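Local coordinates for protein probable zinc protease PqqL (Escherichia coli, PDB 6OFT) that probably acts as a periplasmic zinc metalloendopeptidase of the M16 family, this chain being the N-terminal half of the whole enzyme, at residues V52-E57 and G136-E141; I38-L43 and R187-R192; M59-T64 and T96-S101; K65-N70 and L110-A115. All coordinates share one frame; numbering follows the deposited sequence.

Contact 1. Residues V52-E57 and G136-E141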
loop_
_atom_site.group_PDB
_atom_site.type_symbol
_atom_site.label_atom_id
_atom_site.label_comp_id
_atom_site.label_asym_id
_atom_site.label_seq_id
_atom_site.Cartn_x
_atom_site.Cartn_y
_atom_site.Cartn_z
ATOM N N VAL A 52 12.837 -12.704 9.651
ATOM C CA VAL A 52 13.518 -12.129 10.817
ATOM C C VAL A 52 13.026 -10.692 11.094
ATOM O O VAL A 52 12.861 -10.351 12.266
ATOM C CB VAL A 52 15.067 -12.270 10.726
ATOM C CG1 VAL A 52 15.797 -11.357 11.693
ATOM C CG2 VAL A 52 15.478 -13.721 10.967
ATOM N N ALA A 53 12.739 -9.879 10.052
ATOM C CA ALA A 53 12.200 -8.530 10.284
ATOM C C ALA A 53 10.884 -8.611 11.080
ATOM O O ALA A 53 10.695 -7.848 12.026
ATOM C CB ALA A 53 11.971 -7.799 8.964
ATOM N N HIS A 54 10.014 -9.580 10.717
ATOM C CA HIS A 54 8.704 -9.825 11.339
ATOM C C HIS A 54 8.876 -10.430 12.741
ATOM O O HIS A 54 8.127 -10.077 13.656
ATOM C CB HIS A 54 7.834 -10.683 10.395
ATOM C CG HIS A 54 6.521 -11.136 10.960
ATOM N ND1 HIS A 54 6.252 -12.477 11.160
ATOM C CD2 HIS A 54 5.440 -10.416 11.332
ATOM C CE1 HIS A 54 5.028 -12.530 11.661
ATOM N NE2 HIS A 54 4.502 -11.316 11.792
ATOM N N PHE A 55 9.859 -11.337 12.911
ATOM C CA PHE A 55 10.170 -11.961 14.205
ATOM C C PHE A 55 10.667 -10.866 15.184
ATOM O O PHE A 55 10.171 -10.808 16.313
ATOM C CB PHE A 55 11.203 -13.101 14.052
ATOM C CG PHE A 55 11.224 -14.181 15.125
ATOM C CD1 PHE A 55 11.119 -13.853 16.476
ATOM C CD2 PHE A 55 11.425 -15.515 14.786
ATOM C CE1 PHE A 55 11.147 -14.847 17.463
ATOM C CE2 PHE A 55 11.464 -16.511 15.775
ATOM C CZ PHE A 55 11.337 -16.171 17.106
ATOM N N VAL A 56 11.570 -9.958 14.724
ATOM C CA VAL A 56 12.084 -8.828 15.529
ATOM C C VAL A 56 10.914 -7.958 16.059
ATOM O O VAL A 56 10.908 -7.605 17.235
ATOM C CB VAL A 56 13.169 -7.980 14.776
ATOM C CG1 VAL A 56 13.384 -6.611 15.427
ATOM C CG2 VAL A 56 14.490 -8.732 14.684
ATOM N N GLU A 57 9.926 -7.651 15.180
ATOM C CA GLU A 57 8.725 -6.864 15.478
ATOM C C GLU A 57 7.939 -7.449 16.667
ATOM O O GLU A 57 7.619 -6.725 17.599
ATOM C CB GLU A 57 7.851 -6.764 14.218
ATOM C CG GLU A 57 6.588 -5.930 14.384
ATOM C CD GLU A 57 5.348 -6.710 13.998
ATOM O OE1 GLU A 57 4.518 -6.989 14.887
ATOM O OE2 GLU A 57 5.224 -7.074 12.809
ATOM N N GLY A 136 6.404 -20.469 18.289
ATOM C CA GLY A 136 5.080 -21.083 18.242
ATOM C C GLY A 136 3.991 -20.137 17.776
ATOM O O GLY A 136 3.119 -20.537 16.999
ATOM N N VAL A 137 4.062 -18.865 18.224
ATOM C CA VAL A 137 3.144 -17.763 17.891
ATOM C C VAL A 137 3.143 -17.498 16.390
ATOM O O VAL A 137 2.079 -17.523 15.762
ATOM C CB VAL A 137 3.466 -16.473 18.717
ATOM C CG1 VAL A 137 2.728 -15.236 18.185
ATOM C CG2 VAL A 137 3.163 -16.681 20.187
ATOM N N ILE A 138 4.339 -17.257 15.820
ATOM C CA ILE A 138 4.534 -16.955 14.400
ATOM C C ILE A 138 4.100 -18.139 13.522
ATOM O O ILE A 138 3.412 -17.915 12.525
ATOM C CB ILE A 138 5.981 -16.441 14.126
ATOM C CG1 ILE A 138 6.213 -15.108 14.894
ATOM C CG2 ILE A 138 6.255 -16.260 12.611
ATOM C CD1 ILE A 138 7.658 -14.744 15.170
ATOM N N THR A 139 4.444 -19.380 13.919
ATOM C CA THR A 139 4.063 -20.620 13.227
ATOM C C THR A 139 2.528 -20.727 13.135
ATOM O O THR A 139 2.011 -21.026 12.054
ATOM C CB THR A 139 4.733 -21.852 13.895
ATOM O OG1 THR A 139 6.147 -21.646 13.977
ATOM C CG2 THR A 139 4.454 -23.169 13.149
ATOM N N GLU A 140 1.808 -20.413 14.247
ATOM C CA GLU A 140 0.344 -20.446 14.293
ATOM C C GLU A 140 -0.295 -19.359 13.426
ATOM O O GLU A 140 -1.266 -19.636 12.711
ATOM C CB GLU A 140 -0.175 -20.418 15.736
ATOM C CG GLU A 140 -0.108 -21.790 16.379
ATOM C CD GLU A 140 -0.653 -21.892 17.788
ATOM O OE1 GLU A 140 -1.751 -22.471 17.966
ATOM O OE2 GLU A 140 0.029 -21.407 18.718
ATOM N N GLU A 141 0.269 -18.137 13.458
ATOM C CA GLU A 141 -0.210 -17.010 12.658
ATOM C C GLU A 141 -0.028 -17.279 11.162
ATOM O O GLU A 141 -0.912 -16.944 10.376
ATOM C CB GLU A 141 0.479 -15.709 13.076
ATOM C CG GLU A 141 0.047 -15.239 14.455
ATOM C CD GLU A 141 0.817 -14.065 15.024
ATOM O OE1 GLU A 141 0.414 -13.569 16.102
ATOM O OE2 GLU A 141 1.819 -13.643 14.403
HETATM O O HOH W 1 1.664 -10.763 12.479
#
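Ile138 lays its CD1 methyl over one face of the Phe55 ring. The methyl is 3.8 Å from the ring centroid, and the line between them lies 17° off the ring normal. This is a CH-pi contact. The methyl is offset toward the rim on the CG side, and the shortest approach is Phe55 CG to Ile138 CD1 at 3.6 Å. The two side chains cross at about a right angle. The other branch of Ile138 turns to the residue before, His54. Its CG2 lies 4.0 Å from His54 CE1, at the ring edge and near the ring plane. CG1 stands anti to the carbonyl carbon (chi1 -63°), which places the two branches on different aromatic neighbours.

His54 and Glu57 belong to the HxxEH signature of the M16 peptidases, the inverted zinc motif. His54 is a predicted zinc ligand and Glu57 the predicted proton acceptor. His58 and Glu134 are the other predicted metal ligands. Glu134 lies on the same helix as Ile138, and its side chain touches Phe55. The rings of His54 and His58 meet edge to face.

A water lies in the plane of the His54 ring, 3.0 Å from His54 NE2. It donates a weak bond to Glu141 OE2 at 3.5 Å. Between the two segments the close packing is mostly apolar, through Ile138. Ile138 covers the CE1-ND1 edge of His54 with a methyl, while NE2 takes the water. This is consistent with a predicted zinc ligand whose NE2 side faces polar partners.

Contact 2. Residues I38-L43 and R187-R192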
loop_
_atom_site.group_PDB
_atom_site.type_symbol
_atom_site.label_atom_id
_atom_site.label_comp_id
_atom_site.label_asym_id
_atom_site.label_seq_id
_atom_site.Cartn_x
_atom_site.Cartn_y
_atom_site.Cartn_z
ATOM N N ILE A 38 10.353 2.202 11.267
ATOM C CA ILE A 38 11.681 1.700 10.919
ATOM C C ILE A 38 11.641 1.590 9.413
ATOM O O ILE A 38 10.781 0.887 8.894
ATOM C CB ILE A 38 12.016 0.320 11.585
ATOM C CG1 ILE A 38 11.589 0.245 13.094
ATOM C CG2 ILE A 38 13.484 -0.069 11.371
ATOM C CD1 ILE A 38 12.153 1.268 14.089
ATOM N N HIS A 39 12.581 2.232 8.714
ATOM C CA HIS A 39 12.593 2.232 7.245
ATOM C C HIS A 39 13.191 0.959 6.640
ATOM O O HIS A 39 13.836 1.011 5.574
ATOM C CB HIS A 39 13.282 3.496 6.712
ATOM C CG HIS A 39 12.545 4.760 7.040
ATOM N ND1 HIS A 39 11.801 5.424 6.086
ATOM C CD2 HIS A 39 12.476 5.447 8.204
ATOM C CE1 HIS A 39 11.301 6.491 6.692
ATOM N NE2 HIS A 39 11.683 6.546 7.971
ATOM N N THR A 40 12.963 -0.189 7.325
ATOM C CA THR A 40 13.449 -1.506 6.920
ATOM C C THR A 40 12.378 -2.536 7.242
ATOM O O THR A 40 11.850 -2.553 8.365
ATOM C CB THR A 40 14.758 -1.873 7.658
ATOM O OG1 THR A 40 15.769 -0.911 7.387
ATOM C CG2 THR A 40 15.269 -3.293 7.309
ATOM N N GLY A 41 12.091 -3.373 6.247
ATOM C CA GLY A 41 11.185 -4.509 6.320
ATOM C C GLY A 41 11.886 -5.788 5.883
ATOM O O GLY A 41 13.097 -5.926 6.047
ATOM N N SER A 42 11.137 -6.726 5.313
ATOM C CA SER A 42 11.656 -8.018 4.867
ATOM C C SER A 42 12.597 -7.938 3.666
ATOM O O SER A 42 13.391 -8.852 3.506
ATOM C CB SER A 42 10.508 -8.973 4.559
ATOM O OG SER A 42 9.689 -8.411 3.547
ATOM N N LEU A 43 12.505 -6.883 2.804
ATOM C CA LEU A 43 13.373 -6.804 1.610
ATOM C C LEU A 43 14.863 -6.918 1.950
ATOM O O LEU A 43 15.615 -7.552 1.213
ATOM C CB LEU A 43 13.140 -5.529 0.771
ATOM C CG LEU A 43 11.787 -5.317 0.072
ATOM C CD1 LEU A 43 11.728 -3.970 -0.574
ATOM C CD2 LEU A 43 11.495 -6.374 -0.952
ATOM N N ARG A 187 19.055 -10.398 17.364
ATOM C CA ARG A 187 19.737 -9.242 17.951
ATOM C C ARG A 187 20.604 -8.577 16.889
ATOM O O ARG A 187 20.648 -7.359 16.833
ATOM C CB ARG A 187 20.624 -9.703 19.127
ATOM C CG ARG A 187 20.934 -8.639 20.176
ATOM C CD ARG A 187 21.878 -9.143 21.274
ATOM N NE ARG A 187 21.553 -10.504 21.724
ATOM C CZ ARG A 187 20.756 -10.796 22.749
ATOM N NH1 ARG A 187 20.215 -9.827 23.476
ATOM N NH2 ARG A 187 20.509 -12.062 23.066
ATOM N N GLN A 188 21.299 -9.378 16.054
ATOM C CA GLN A 188 22.168 -8.877 14.987
ATOM C C GLN A 188 21.378 -8.040 13.957
ATOM O O GLN A 188 21.813 -6.936 13.618
ATOM C CB GLN A 188 22.905 -10.054 14.327
ATOM C CG GLN A 188 23.968 -9.677 13.299
ATOM C CD GLN A 188 24.845 -10.849 12.873
ATOM O OE1 GLN A 188 25.964 -10.661 12.380
ATOM N NE2 GLN A 188 24.371 -12.085 13.047
ATOM N N PHE A 189 20.217 -8.546 13.483
ATOM C CA PHE A 189 19.365 -7.817 12.527
ATOM C C PHE A 189 18.884 -6.515 13.175
ATOM O O PHE A 189 18.993 -5.454 12.572
ATOM C CB PHE A 189 18.160 -8.682 12.103
ATOM C CG PHE A 189 17.251 -8.067 11.062
ATOM C CD1 PHE A 189 17.411 -8.364 9.713
ATOM C CD2 PHE A 189 16.212 -7.214 11.435
ATOM C CE1 PHE A 189 16.564 -7.801 8.750
ATOM C CE2 PHE A 189 15.367 -6.653 10.473
ATOM C CZ PHE A 189 15.544 -6.953 9.138
ATOM N N TYR A 190 18.379 -6.610 14.413
ATOM C CA TYR A 190 17.910 -5.484 15.216
ATOM C C TYR A 190 18.958 -4.381 15.343
ATOM O O TYR A 190 18.644 -3.223 15.075
ATOM C CB TYR A 190 17.494 -5.990 16.597
ATOM C CG TYR A 190 17.068 -4.931 17.590
ATOM C CD1 TYR A 190 15.850 -4.272 17.455
ATOM C CD2 TYR A 190 17.821 -4.682 18.736
ATOM C CE1 TYR A 190 15.414 -3.357 18.411
ATOM C CE2 TYR A 190 17.387 -3.781 19.706
ATOM C CZ TYR A 190 16.179 -3.125 19.542
ATOM O OH TYR A 190 15.743 -2.231 20.490
ATOM N N GLN A 191 20.198 -4.725 15.742
ATOM C CA GLN A 191 21.257 -3.723 15.906
ATOM C C GLN A 191 21.768 -3.178 14.553
ATOM O O GLN A 191 22.200 -2.030 14.490
ATOM C CB GLN A 191 22.388 -4.236 16.809
ATOM C CG GLN A 191 21.890 -4.579 18.219
ATOM C CD GLN A 191 22.966 -4.845 19.245
ATOM O OE1 GLN A 191 22.954 -4.271 20.337
ATOM N NE2 GLN A 191 23.903 -5.735 18.944
ATOM N N ARG A 192 21.625 -3.958 13.472
ATOM C CA ARG A 192 22.005 -3.560 12.114
ATOM C C ARG A 192 21.075 -2.467 11.564
ATOM O O ARG A 192 21.553 -1.515 10.946
ATOM C CB ARG A 192 21.968 -4.788 11.167
ATOM C CG ARG A 192 22.379 -4.508 9.710
ATOM C CD ARG A 192 23.196 -5.628 9.058
ATOM N NE ARG A 192 22.526 -6.927 9.120
ATOM C CZ ARG A 192 23.003 -7.986 9.763
ATOM N NH1 ARG A 192 24.177 -7.926 10.377
ATOM N NH2 ARG A 192 22.318 -9.117 9.783
#
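Thr40 OG1 is gripped from outside the two segments, by Asn198 ND2 and Asn231 OD1. With its hydroxyl engaged there, Thr40 offers its methyl to helix 183-193. OG1 lies beside the backbone N (chi1 -59°), which leaves the methyl anti to that nitrogen. Thr40 CG2 comes to 4.1 Å from Phe189 CZ. The approach to the ring is oblique. Thr40 and Phe189 reach for each other from opposite directions.

Phe189 CZ also lies 4.1 Å from Gly41 O. That oxygen is at the ring edge, near the ring plane. The link is a loose van der Waals contact, and all three touching residues are buried. The ring gets this far because Phe189 CG is anti to its backbone N (chi1 -177°), which carries CZ out from the helix to the 38-43 backbone.

Ala53 of the zinc-motif helix packs its methyl beside the same ring end. Val52 and Val56 of that helix touch Phe189 too. On the loop side, Thr40 O is hydrogen-bonded to Thr96 OG1 of strand 96-103. Helix 183-193 thus packs, through the end of Phe189, against both helix 52-59 and the loop leading out of strand 31-38, which also touch each other.

Contact 3. Residues M59-T64 and T96-S101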
loop_
_atom_site.group_PDB
_atom_site.type_symbol
_atom_site.label_atom_id
_atom_site.label_comp_id
_atom_site.label_asym_id
_atom_site.label_seq_id
_atom_site.Cartn_x
_atom_site.Cartn_y
_atom_site.Cartn_z
ATOM N N MET A 59 9.188 -9.470 18.923
ATOM C CA MET A 59 10.076 -9.439 20.090
ATOM C C MET A 59 10.069 -8.106 20.845
ATOM O O MET A 59 10.554 -8.067 21.976
ATOM C CB MET A 59 11.516 -9.854 19.724
ATOM C CG MET A 59 11.697 -11.341 19.383
ATOM S SD MET A 59 10.959 -12.547 20.522
ATOM C CE MET A 59 11.706 -12.023 22.128
ATOM N N MET A 60 9.489 -7.031 20.263
ATOM C CA MET A 60 9.426 -5.726 20.941
ATOM C C MET A 60 8.450 -5.755 22.115
ATOM O O MET A 60 8.614 -5.020 23.093
ATOM C CB MET A 60 9.068 -4.591 19.955
ATOM C CG MET A 60 10.150 -4.304 18.912
ATOM S SD MET A 60 11.822 -4.003 19.545
ATOM C CE MET A 60 12.577 -5.558 19.145
ATOM N N PHE A 61 7.473 -6.654 22.042
ATOM C CA PHE A 61 6.446 -6.821 23.065
ATOM C C PHE A 61 6.796 -7.931 24.052
ATOM O O PHE A 61 5.951 -8.290 24.874
ATOM C CB PHE A 61 5.081 -7.085 22.390
ATOM C CG PHE A 61 4.704 -5.996 21.410
ATOM C CD1 PHE A 61 4.082 -4.830 21.847
ATOM C CD2 PHE A 61 4.993 -6.125 20.056
ATOM C CE1 PHE A 61 3.740 -3.823 20.941
ATOM C CE2 PHE A 61 4.676 -5.105 19.160
ATOM C CZ PHE A 61 4.047 -3.963 19.608
ATOM N N ASN A 62 8.033 -8.462 24.005
ATOM C CA ASN A 62 8.393 -9.563 24.890
ATOM C C ASN A 62 9.674 -9.345 25.720
ATOM O O ASN A 62 10.238 -10.308 26.237
ATOM C CB ASN A 62 8.447 -10.887 24.101
ATOM C CG ASN A 62 7.076 -11.316 23.649
ATOM O OD1 ASN A 62 6.273 -11.847 24.427
ATOM N ND2 ASN A 62 6.762 -11.055 22.392
ATOM N N GLY A 63 10.076 -8.098 25.905
ATOM C CA GLY A 63 11.220 -7.794 26.747
ATOM C C GLY A 63 12.128 -6.667 26.318
ATOM O O GLY A 63 12.679 -6.671 25.216
ATOM N N THR A 64 12.315 -5.710 27.220
ATOM C CA THR A 64 13.253 -4.594 27.054
ATOM C C THR A 64 14.049 -4.548 28.360
ATOM O O THR A 64 13.712 -5.282 29.295
ATOM C CB THR A 64 12.573 -3.236 26.726
ATOM O OG1 THR A 64 11.965 -2.685 27.897
ATOM C CG2 THR A 64 11.582 -3.295 25.545
ATOM N N THR A 96 8.854 -1.508 9.161
ATOM C CA THR A 96 8.339 -2.078 10.400
ATOM C C THR A 96 7.803 -0.872 11.147
ATOM O O THR A 96 8.523 0.114 11.304
ATOM C CB THR A 96 9.421 -2.803 11.207
ATOM O OG1 THR A 96 10.231 -3.583 10.335
ATOM C CG2 THR A 96 8.821 -3.695 12.261
ATOM N N VAL A 97 6.533 -0.908 11.547
ATOM C CA VAL A 97 5.916 0.240 12.221
ATOM C C VAL A 97 5.296 -0.196 13.545
ATOM O O VAL A 97 4.599 -1.222 13.585
ATOM C CB VAL A 97 4.893 0.994 11.299
ATOM C CG1 VAL A 97 4.264 2.195 12.013
ATOM C CG2 VAL A 97 5.552 1.470 10.003
ATOM N N TYR A 98 5.518 0.616 14.609
ATOM C CA TYR A 98 5.024 0.402 15.974
ATOM C C TYR A 98 4.047 1.509 16.298
ATOM O O TYR A 98 4.383 2.690 16.166
ATOM C CB TYR A 98 6.204 0.339 16.960
ATOM C CG TYR A 98 7.167 -0.772 16.610
ATOM C CD1 TYR A 98 6.982 -2.057 17.102
ATOM C CD2 TYR A 98 8.237 -0.550 15.737
ATOM C CE1 TYR A 98 7.835 -3.095 16.746
ATOM C CE2 TYR A 98 9.091 -1.581 15.368
ATOM C CZ TYR A 98 8.894 -2.850 15.888
ATOM O OH TYR A 98 9.755 -3.868 15.590
ATOM N N GLN A 99 2.808 1.128 16.640
ATOM C CA GLN A 99 1.699 2.080 16.750
ATOM C C GLN A 99 1.018 2.098 18.101
ATOM O O GLN A 99 0.687 1.043 18.647
ATOM C CB GLN A 99 0.641 1.797 15.642
ATOM C CG GLN A 99 1.215 1.661 14.205
ATOM C CD GLN A 99 0.258 1.019 13.211
ATOM O OE1 GLN A 99 -0.488 0.097 13.533
ATOM N NE2 GLN A 99 0.273 1.477 11.963
ATOM N N VAL A 100 0.822 3.318 18.644
ATOM C CA VAL A 100 0.088 3.541 19.885
ATOM C C VAL A 100 -0.867 4.748 19.660
ATOM O O VAL A 100 -0.444 5.790 19.164
ATOM C CB VAL A 100 0.975 3.737 21.152
ATOM C CG1 VAL A 100 0.113 3.890 22.414
ATOM C CG2 VAL A 100 1.985 2.600 21.333
ATOM N N SER A 101 -2.142 4.582 20.025
ATOM C CA SER A 101 -3.162 5.623 20.004
ATOM C C SER A 101 -3.641 5.752 21.447
ATOM O O SER A 101 -4.012 4.751 22.058
ATOM C CB SER A 101 -4.335 5.226 19.111
ATOM O OG SER A 101 -5.219 6.330 18.948
#
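Met60 starts against the Tyr98 ring at its own CB, which lies 3.7 Å from Tyr98 CE1. Its CG presses closer, 3.4 Å from Tyr98 CE1 and likewise 3.4 Å from Tyr98 OH. Met60 CG approaches the ring obliquely. The chain then bends at chi2 (-53°) and again at chi3, and the sulfur stays at an oblique angle to the ring. Met60 SD is 5.5 Å from the Tyr98 ring centroid, 38° off the normal, a Met-aromatic contact. The tip, Met60 CE, goes on to helix 183-193 and packs against the ring of Tyr190. Met60 and Tyr98 cross at about a right angle.

Met60 is the second residue of a type I beta turn, Met59 to Asn62, where the chain comes away from the zinc-motif helix of the M16 fold. Asn62 N is bonded to Met59 O. Strand 96-103 lies in the mixed sheet of this domain, between strands 31-38 and 87-91, and Tyr98 points from it toward the turn.

Phe61 follows Met60 to the same ring. Its CZ is 4.3 Å from Tyr98 CD1 and lies at the Tyr98 edge, near the ring plane. Phe83 meets the Phe61 ring edge to face. The Tyr98 hydroxyl is hydrogen-bonded to that of Tyr194. The same oxygen packs against the backbone of Glu57, the predicted proton acceptor.

Contact 4. Residues K65-N70 and L110-A115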
loop_
_atom_site.group_PDB
_atom_site.type_symbol
_atom_site.label_atom_id
_atom_site.label_comp_id
_atom_site.label_asym_id
_atom_site.label_seq_id
_atom_site.Cartn_x
_atom_site.Cartn_y
_atom_site.Cartn_z
ATOM N N LYS A 65 15.086 -3.699 28.424
ATOM C CA LYS A 65 15.952 -3.513 29.586
ATOM C C LYS A 65 15.145 -3.180 30.859
ATOM O O LYS A 65 15.344 -3.841 31.872
ATOM C CB LYS A 65 17.012 -2.430 29.280
ATOM C CG LYS A 65 17.911 -2.060 30.465
ATOM C CD LYS A 65 18.832 -0.865 30.180
ATOM C CE LYS A 65 18.153 0.489 30.247
ATOM N NZ LYS A 65 17.610 0.909 28.925
ATOM N N THR A 66 14.245 -2.187 30.803
ATOM C CA THR A 66 13.425 -1.787 31.960
ATOM C C THR A 66 12.183 -2.681 32.138
ATOM O O THR A 66 11.730 -2.891 33.268
ATOM C CB THR A 66 13.071 -0.293 31.878
ATOM O OG1 THR A 66 14.246 0.436 31.529
ATOM C CG2 THR A 66 12.499 0.268 33.196
ATOM N N TRP A 67 11.634 -3.196 31.025
ATOM C CA TRP A 67 10.422 -4.009 31.028
ATOM C C TRP A 67 10.646 -5.447 30.488
ATOM O O TRP A 67 10.231 -5.751 29.366
ATOM C CB TRP A 67 9.284 -3.267 30.285
ATOM C CG TRP A 67 8.969 -1.915 30.864
ATOM C CD1 TRP A 67 8.271 -1.653 32.007
ATOM C CD2 TRP A 67 9.394 -0.642 30.352
ATOM N NE1 TRP A 67 8.257 -0.298 32.255
ATOM C CE2 TRP A 67 8.942 0.346 31.258
ATOM C CE3 TRP A 67 10.155 -0.239 29.237
ATOM C CZ2 TRP A 67 9.190 1.710 31.063
ATOM C CZ3 TRP A 67 10.402 1.108 29.048
ATOM C CH2 TRP A 67 9.931 2.068 29.956
ATOM N N PRO A 68 11.287 -6.359 31.262
ATOM C CA PRO A 68 11.484 -7.729 30.751
ATOM C C PRO A 68 10.180 -8.523 30.677
ATOM O O PRO A 68 9.180 -8.098 31.245
ATOM C CB PRO A 68 12.472 -8.338 31.747
ATOM C CG PRO A 68 12.235 -7.577 33.019
ATOM C CD PRO A 68 11.860 -6.200 32.620
ATOM N N GLY A 69 10.202 -9.649 29.968
ATOM C CA GLY A 69 9.046 -10.528 29.806
ATOM C C GLY A 69 7.790 -9.824 29.318
ATOM O O GLY A 69 7.818 -9.120 28.309
ATOM N N ASN A 70 6.701 -9.966 30.076
ATOM C CA ASN A 70 5.399 -9.373 29.774
ATOM C C ASN A 70 5.187 -7.944 30.349
ATOM O O ASN A 70 4.072 -7.412 30.267
ATOM C CB ASN A 70 4.295 -10.317 30.272
ATOM C CG ASN A 70 2.970 -10.100 29.591
ATOM O OD1 ASN A 70 2.887 -9.989 28.367
ATOM N ND2 ASN A 70 1.906 -10.020 30.376
ATOM N N LEU A 110 1.395 9.799 28.485
ATOM C CA LEU A 110 2.084 10.171 27.246
ATOM C C LEU A 110 3.575 9.915 27.408
ATOM O O LEU A 110 4.198 9.327 26.522
ATOM C CB LEU A 110 1.871 11.658 26.912
ATOM C CG LEU A 110 0.619 12.067 26.166
ATOM C CD1 LEU A 110 0.609 13.577 25.969
ATOM C CD2 LEU A 110 0.521 11.372 24.795
ATOM N N GLN A 111 4.132 10.334 28.567
ATOM C CA GLN A 111 5.535 10.181 28.950
ATOM C C GLN A 111 5.941 8.707 29.077
ATOM O O GLN A 111 7.004 8.308 28.587
ATOM C CB GLN A 111 5.815 10.981 30.239
ATOM C CG GLN A 111 7.242 10.880 30.799
ATOM C CD GLN A 111 8.344 11.034 29.765
ATOM O OE1 GLN A 111 8.369 11.982 28.949
ATOM N NE2 GLN A 111 9.284 10.087 29.795
ATOM N N GLN A 112 5.084 7.902 29.727
ATOM C CA GLN A 112 5.292 6.491 29.891
ATOM C C GLN A 112 5.362 5.793 28.522
ATOM O O GLN A 112 6.269 4.989 28.308
ATOM C CB GLN A 112 4.182 5.899 30.783
ATOM C CG GLN A 112 4.281 4.397 30.976
ATOM C CD GLN A 112 5.497 3.981 31.758
ATOM O OE1 GLN A 112 5.419 3.743 32.960
ATOM N NE2 GLN A 112 6.641 3.855 31.085
ATOM N N VAL A 113 4.431 6.135 27.580
ATOM C CA VAL A 113 4.400 5.561 26.224
ATOM C C VAL A 113 5.712 5.920 25.474
ATOM O O VAL A 113 6.322 5.057 24.836
ATOM C CB VAL A 113 3.102 5.974 25.444
ATOM C CG1 VAL A 113 3.203 5.650 23.961
ATOM C CG2 VAL A 113 1.860 5.307 26.035
ATOM N N MET A 114 6.168 7.171 25.613
ATOM C CA MET A 114 7.411 7.654 24.988
ATOM C C MET A 114 8.643 6.897 25.519
ATOM O O MET A 114 9.574 6.642 24.757
ATOM C CB MET A 114 7.579 9.158 25.236
ATOM C CG MET A 114 6.649 10.034 24.408
ATOM S SD MET A 114 6.656 9.708 22.624
ATOM C CE MET A 114 8.339 10.120 22.190
ATOM N N ALA A 115 8.634 6.543 26.816
ATOM C CA ALA A 115 9.714 5.796 27.475
ATOM C C ALA A 115 9.801 4.377 26.892
ATOM O O ALA A 115 10.909 3.892 26.653
ATOM C CB ALA A 115 9.488 5.751 28.969
#
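Trp67 and Gln112 slide past each other in opposite directions. The indole and the amide planes stand 78° apart, close to perpendicular. The amide nitrogen does the touching: Gln112 NE2 is 3.3 Å from Trp67 CZ2. It comes in obliquely. Gln112 leaves helix 107-122 with CG anti to the backbone N (chi1 178°). A bend at chi2 then folds its end back to the indole.

The far end of the indole's six-membered ring turns to Ala115, one helical turn further on. The Ala115 carbonyl oxygen lies at the ring edge, near the ring plane, 3.7 Å from Trp67 CZ3. The Ala115 methyl meets the neighbouring ring atom, with Trp67 CH2 3.8 Å from Ala115 CB. The CB of Trp67 is directed toward the helix, and CG anti to the carbonyl carbon (chi1 -57°) sets where the indole goes.

One face of the indole carries Thr66 CB, 3.9 Å above the plane. Val72 and Thr75 of helix 71-77 also touch Trp67, and Gln112 touches Thr75. The backbone N of Trp67 is hydrogen-bonded to Thr64 OG1. Nearby, Lys65 forms a salt bridge to Glu119 of helix 107-122, which also bonds Thr66.

The contact joins the loop after the zinc-motif helix to helix 107-122, at the surface and away from the predicted zinc site. An aromatic rim packs on an amide, a methyl and a carbonyl. The two segments are held by van der Waals packing, probably with a weak electrostatic part from the amide nitrogen and the carbonyl oxygen.

From the N terminus, segment 38-43 opens the longest loop, which contact 2 closes at 187-192. The other three contacts nest inside it. Segment 52-57 comes next and opens the loop that contact 1 closes at 136-141. Contacts 3 and 4 lie within that loop and cross: 59-64 and 65-70 come first, then 96-101 and 110-115 answer in the same order. Contacts 1, 2 and 3 touch one another, joining the zinc-motif helix to helices 128-144 and 183-193 and to the sheet. Contact 4 touches contact 3 through Val100 and Val113, and adds helix 107-122 at the outer side.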